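Local coordinates for methyltransferase domain-containing protein (Deinococcus radiodurans, PDB 3M33), which is of unknown function but may act as a methyltransferase, at residues W25-S30 against M204-E209; R44-Q49 against A71-Y76. All blocks are in the same frame, centred on the assembly; numbering follows the deposited sequence.

In the fold
Contact 1 and contact 2 reach the same mixed sheet at places on opposite sides of the chain's centre, with their own centres about 32 Å apart and nearest atoms about 19 Å apart. Contact 1 is mostly buried: three of its five touching residues are enclosed, and it works through a chain of polar groups, indole to phenol to carboxylate, beside an arginine. Contact 2 is a surface contact in which only one of six touching residues, Trp73, is buried, and it joins its segments by apolar and van der Waals touches. Along the chain, both segments of contact 2 fall between those of contact 1, so contact 2 is nested in the loop that contact 1 closes.

Contact 1. Residues W25-S30 against M204-E209; sequences WARVLS and MPYREE. With SO4 (sulfate ion), chain I; SO4 (sulfate ion), chain E.
Tyr206 and Glu208 reach from strand 204-216 toward Trp25, Arg27 and Leu29. At Tyr206, the phenol oxygen receives the indole N-H: Trp25 NE1 lies 2.8 Å from Tyr206 OH, with an N-H...O angle of 152° and the oxygen near the indole plane. The same hydroxyl donates to Glu208 OE2 at 2.6 Å, meeting the carboxylate on its anti side. The hydroxyl thus accepts one hydrogen bond and donates another, which fixes its rotation. The rings are inclined by 66°, neither stacked nor edge-to-face, and Arg27 CB packs 3.3 Å from Tyr206 OH at the edge of the phenol. At Glu208, CG passes 4.1 Å from Leu29 CD2. Glu208 OE2 forms a long salt bridge of 4.0 Å to Arg27 NE, a separation that suggests a modest electrostatic tie. Arg27 NE instead bonds closely to O2 of the chain I sulfate, probably from the crystallisation liquor, at 2.8 Å and 167°, while Arg27 NH1 turns back to Trp25 O at 2.8 Å. Further partners of the acid are His23, bonded to OE2, and Arg210, paired with OE1. This is buried polar packing between the edge-strand region and strand 204-216. The two segments are not sheet neighbours: strand 160-173 lies between them, its His172 bonded to Val28 and its Ala171 to Tyr206 through the backbone, while helix 176-186 covers Trp25 and Tyr206, Phe185 meeting the indole edge-to-face.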
# COMPACT_ATOMS: atom_id res chain seq x y z
N TRP A 25 3.28 -12.25 -9.41
CA TRP A 25 4.08 -13.43 -9.72
C TRP A 25 4.51 -14.17 -8.45
O TRP A 25 4.54 -13.59 -7.37
CB TRP A 25 5.29 -13.01 -10.55
CG TRP A 25 6.26 -12.07 -9.85
CD1 TRP A 25 7.35 -12.42 -9.13
CD2 TRP A 25 6.22 -10.63 -9.84
NE1 TRP A 25 8.00 -11.30 -8.66
CE2 TRP A 25 7.32 -10.18 -9.08
CE3 TRP A 25 5.35 -9.67 -10.40
CZ2 TRP A 25 7.58 -8.82 -8.86
CZ3 TRP A 25 5.61 -8.32 -10.18
CH2 TRP A 25 6.72 -7.91 -9.42
N ALA A 26 4.81 -15.45 -8.59
CA ALA A 26 5.37 -16.23 -7.50
C ALA A 26 6.80 -15.76 -7.24
O ALA A 26 7.55 -15.50 -8.18
CB ALA A 26 5.36 -17.70 -7.85
N ARG A 27 7.17 -15.65 -5.96
CA ARG A 27 8.50 -15.18 -5.58
C ARG A 27 8.86 -15.71 -4.20
O ARG A 27 7.99 -15.87 -3.36
CB ARG A 27 8.54 -13.65 -5.56
CG ARG A 27 7.53 -13.05 -4.56
CD ARG A 27 6.66 -11.98 -5.20
NE ARG A 27 5.77 -11.37 -4.23
CZ ARG A 27 4.51 -11.76 -4.02
NH1 ARG A 27 3.98 -12.75 -4.73
NH2 ARG A 27 3.78 -11.14 -3.09
N VAL A 28 10.15 -15.99 -3.99
CA VAL A 28 10.67 -16.36 -2.68
C VAL A 28 11.68 -15.30 -2.22
O VAL A 28 12.62 -14.96 -2.94
CB VAL A 28 11.41 -17.72 -2.72
CG1 VAL A 28 12.06 -18.03 -1.36
CG2 VAL A 28 10.48 -18.84 -3.15
N LEU A 29 11.49 -14.77 -1.02
CA LEU A 29 12.41 -13.78 -0.47
C LEU A 29 13.66 -14.47 0.07
O LEU A 29 13.55 -15.46 0.80
CB LEU A 29 11.73 -12.99 0.67
CG LEU A 29 10.50 -12.17 0.27
CD1 LEU A 29 9.68 -11.78 1.50
CD2 LEU A 29 10.92 -10.96 -0.52
N SER A 30 14.84 -13.96 -0.26
CA SER A 30 16.07 -14.45 0.35
C SER A 30 16.37 -13.73 1.65
O SER A 30 17.23 -14.15 2.41
CB SER A 30 17.27 -14.29 -0.59
OG SER A 30 17.35 -15.35 -1.50
N MSE A 204 15.16 -16.83 -11.22
CA MSE A 204 15.73 -15.53 -11.59
C MSE A 204 15.77 -14.54 -10.42
O MSE A 204 14.73 -14.26 -9.81
CB MSE A 204 14.92 -14.92 -12.73
CG MSE A 204 15.61 -13.76 -13.40
SE MSE A 204 17.16 -14.35 -14.44
CE MSE A 204 17.88 -12.58 -14.83
N PRO A 205 16.95 -13.96 -10.15
CA PRO A 205 17.19 -13.03 -9.04
C PRO A 205 16.80 -11.59 -9.37
O PRO A 205 17.08 -11.10 -10.46
CB PRO A 205 18.70 -13.09 -8.85
CG PRO A 205 19.25 -13.84 -10.07
CD PRO A 205 18.13 -14.08 -11.01
N TYR A 206 16.17 -10.90 -8.43
CA TYR A 206 15.82 -9.49 -8.61
C TYR A 206 15.65 -8.90 -7.20
O TYR A 206 15.73 -9.64 -6.20
CB TYR A 206 14.54 -9.34 -9.45
CG TYR A 206 13.28 -9.74 -8.71
CD1 TYR A 206 12.47 -8.78 -8.11
CD2 TYR A 206 12.91 -11.08 -8.58
CE1 TYR A 206 11.32 -9.13 -7.41
CE2 TYR A 206 11.76 -11.45 -7.88
CZ TYR A 206 10.97 -10.46 -7.29
OH TYR A 206 9.84 -10.79 -6.58
N ARG A 207 15.42 -7.60 -7.11
CA ARG A 207 15.27 -6.97 -5.80
C ARG A 207 13.82 -6.58 -5.56
O ARG A 207 13.19 -5.98 -6.41
CB ARG A 207 16.15 -5.73 -5.69
CG ARG A 207 17.61 -6.00 -5.98
CD ARG A 207 18.24 -6.83 -4.86
NE ARG A 207 18.89 -5.96 -3.89
CZ ARG A 207 20.18 -6.02 -3.59
NH1 ARG A 207 20.69 -5.17 -2.70
NH2 ARG A 207 20.95 -6.93 -4.16
N GLU A 208 13.27 -6.96 -4.42
CA GLU A 208 12.00 -6.39 -4.00
C GLU A 208 12.35 -5.12 -3.25
O GLU A 208 13.08 -5.16 -2.26
CB GLU A 208 11.25 -7.37 -3.09
CG GLU A 208 10.56 -8.52 -3.82
CD GLU A 208 9.24 -8.09 -4.47
OE1 GLU A 208 8.76 -6.97 -4.16
OE2 GLU A 208 8.69 -8.87 -5.28
N GLU A 209 11.85 -3.98 -3.69
CA GLU A 209 12.24 -2.72 -3.06
C GLU A 209 11.05 -1.91 -2.58
O GLU A 209 9.99 -1.94 -3.19
CB GLU A 209 13.13 -1.91 -4.03
CG GLU A 209 14.22 -2.77 -4.64
CD GLU A 209 15.31 -1.97 -5.34
OE1 GLU A 209 14.99 -1.11 -6.18
OE2 GLU A 209 16.49 -2.22 -5.05
S SO4 I . 6.95 -9.57 -1.58
O1 SO4 I . 6.00 -9.42 -0.47
O2 SO4 I . 6.41 -8.99 -2.80
O3 SO4 I . 8.20 -8.91 -1.22
O4 SO4 I . 7.19 -10.99 -1.81
S SO4 E . 20.26 -8.74 -8.58
O1 SO4 E . 20.21 -7.93 -7.37
O2 SO4 E . 19.78 -10.09 -8.29
O3 SO4 E . 19.43 -8.15 -9.62
O4 SO4 E . 21.64 -8.84 -9.06

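Contact 2. Residues R44-Q49 against A71-Y76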
# COMPACT_ATOMS: atom_id res chain seq x y z
N ARG A 44 3.17 1.09 16.07
CA ARG A 44 3.57 2.06 17.09
C ARG A 44 2.66 3.29 17.10
O ARG A 44 2.47 3.92 18.13
CB ARG A 44 5.03 2.53 16.89
CG ARG A 44 6.10 1.46 17.11
CD ARG A 44 7.50 2.06 16.85
NE ARG A 44 7.97 2.88 17.96
CZ ARG A 44 7.92 4.21 18.02
NH1 ARG A 44 7.43 4.91 17.00
NH2 ARG A 44 8.37 4.84 19.09
N LEU A 45 2.11 3.63 15.93
CA LEU A 45 1.27 4.83 15.80
C LEU A 45 -0.20 4.67 16.22
O LEU A 45 -0.94 5.65 16.26
CB LEU A 45 1.31 5.31 14.35
CG LEU A 45 2.63 5.94 13.90
CD1 LEU A 45 2.79 5.76 12.40
CD2 LEU A 45 2.68 7.42 14.29
N LEU A 46 -0.63 3.45 16.52
CA LEU A 46 -2.06 3.22 16.80
C LEU A 46 -2.35 3.20 18.30
O LEU A 46 -1.71 2.46 19.04
CB LEU A 46 -2.52 1.90 16.16
CG LEU A 46 -2.45 1.87 14.63
CD1 LEU A 46 -2.74 0.50 14.08
CD2 LEU A 46 -3.41 2.89 14.06
N THR A 47 -3.32 3.99 18.73
CA THR A 47 -3.78 3.95 20.12
C THR A 47 -5.30 3.91 20.11
O THR A 47 -5.91 4.21 19.09
CB THR A 47 -3.34 5.20 20.90
OG1 THR A 47 -4.19 6.31 20.56
CG2 THR A 47 -1.89 5.53 20.59
N PRO A 48 -5.92 3.55 21.25
CA PRO A 48 -7.39 3.49 21.31
C PRO A 48 -8.04 4.86 21.15
O PRO A 48 -9.26 4.94 21.15
CB PRO A 48 -7.68 2.93 22.71
CG PRO A 48 -6.39 2.34 23.18
CD PRO A 48 -5.30 3.14 22.53
N GLN A 49 -7.24 5.92 21.03
CA GLN A 49 -7.78 7.24 20.73
C GLN A 49 -7.58 7.64 19.25
O GLN A 49 -8.09 8.66 18.82
CB GLN A 49 -7.15 8.31 21.63
CG GLN A 49 -7.50 8.18 23.14
CD GLN A 49 -6.81 7.00 23.85
OE1 GLN A 49 -5.65 6.68 23.58
NE2 GLN A 49 -7.53 6.38 24.79
N ALA A 71 -9.29 3.91 17.52
CA ALA A 71 -10.62 4.36 17.95
C ALA A 71 -11.60 4.20 16.80
O ALA A 71 -12.75 3.82 17.01
CB ALA A 71 -10.58 5.83 18.38
N ARG A 72 -11.14 4.52 15.60
CA ARG A 72 -11.95 4.41 14.39
C ARG A 72 -11.02 4.16 13.21
O ARG A 72 -9.97 4.78 13.11
CB ARG A 72 -12.76 5.69 14.16
CG ARG A 72 -13.65 5.66 12.92
CD ARG A 72 -14.58 6.87 12.84
NE ARG A 72 -15.44 6.81 11.66
CZ ARG A 72 -15.27 7.57 10.58
NH1 ARG A 72 -14.29 8.46 10.55
NH2 ARG A 72 -16.09 7.44 9.54
N TRP A 73 -11.38 3.22 12.34
CA TRP A 73 -10.62 2.99 11.11
C TRP A 73 -11.54 3.26 9.93
O TRP A 73 -12.36 2.42 9.57
CB TRP A 73 -10.12 1.55 11.05
CG TRP A 73 -9.13 1.24 9.95
CD1 TRP A 73 -9.40 0.95 8.64
CD2 TRP A 73 -7.71 1.15 10.09
NE1 TRP A 73 -8.24 0.70 7.96
CE2 TRP A 73 -7.18 0.82 8.83
CE3 TRP A 73 -6.82 1.31 11.17
CZ2 TRP A 73 -5.82 0.67 8.60
CZ3 TRP A 73 -5.46 1.16 10.94
CH2 TRP A 73 -4.97 0.85 9.67
N ALA A 74 -11.43 4.45 9.35
CA ALA A 74 -12.19 4.75 8.13
C ALA A 74 -11.31 4.34 6.95
O ALA A 74 -10.09 4.46 7.00
CB ALA A 74 -12.54 6.24 8.07
N ALA A 75 -11.93 3.84 5.88
CA ALA A 75 -11.16 3.29 4.76
C ALA A 75 -11.93 3.48 3.46
O ALA A 75 -13.17 3.43 3.46
CB ALA A 75 -10.88 1.83 5.00
N TYR A 76 -11.22 3.68 2.35
CA TYR A 76 -11.92 3.75 1.06
C TYR A 76 -11.21 3.10 -0.10
O TYR A 76 -9.98 3.03 -0.13
CB TYR A 76 -12.25 5.20 0.68
CG TYR A 76 -11.04 6.05 0.36
CD1 TYR A 76 -10.50 6.08 -0.91
CD2 TYR A 76 -10.45 6.84 1.34
CE1 TYR A 76 -9.41 6.88 -1.21
CE2 TYR A 76 -9.36 7.64 1.06
CZ TYR A 76 -8.84 7.66 -0.21
OH TYR A 76 -7.76 8.44 -0.49
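Trp73 presents the edge of its indole to Leu46: Leu46 CD2 stands 4.1 Å from Trp73 CZ3, near the ring plane, and the two side chains cross at about a right angle. With CG anti to the backbone N (chi1 -170°), the indole extends from the strand to meet Leu46. Trp73 NE1 is hydrogen-bonded to Glu54 OE1 of strand 51-55. The other flat group, the guanidinium of Arg72, has Ala74 CB over one face, 3.6 Å from the plane and nearer the edge of the group than its centre; its salt bridge to Asp94 lies on the side of strand 94-97. Nearer the surface, Ala71 CB presses on the turn, 3.2 Å from Pro48 O and 3.6 Å from Gln49 C. That turn is an ST turn: Gln49 N donates to Thr47 OG1 at 3.1 Å and 150°, which braces the backbone that Ala71 CB touches. The arrangement joins the end of helix 36-45 to the start of strand 72-77 in what is consistent with a Rossmann-type methyltransferase fold. Strand 51-55 pairs with strand 72-77, Val52 bonding to Arg72 and Ala74, and its Val52 also touches both Leu46 and Trp73; Phe66 of helix 61-66 packs against the same two side chains.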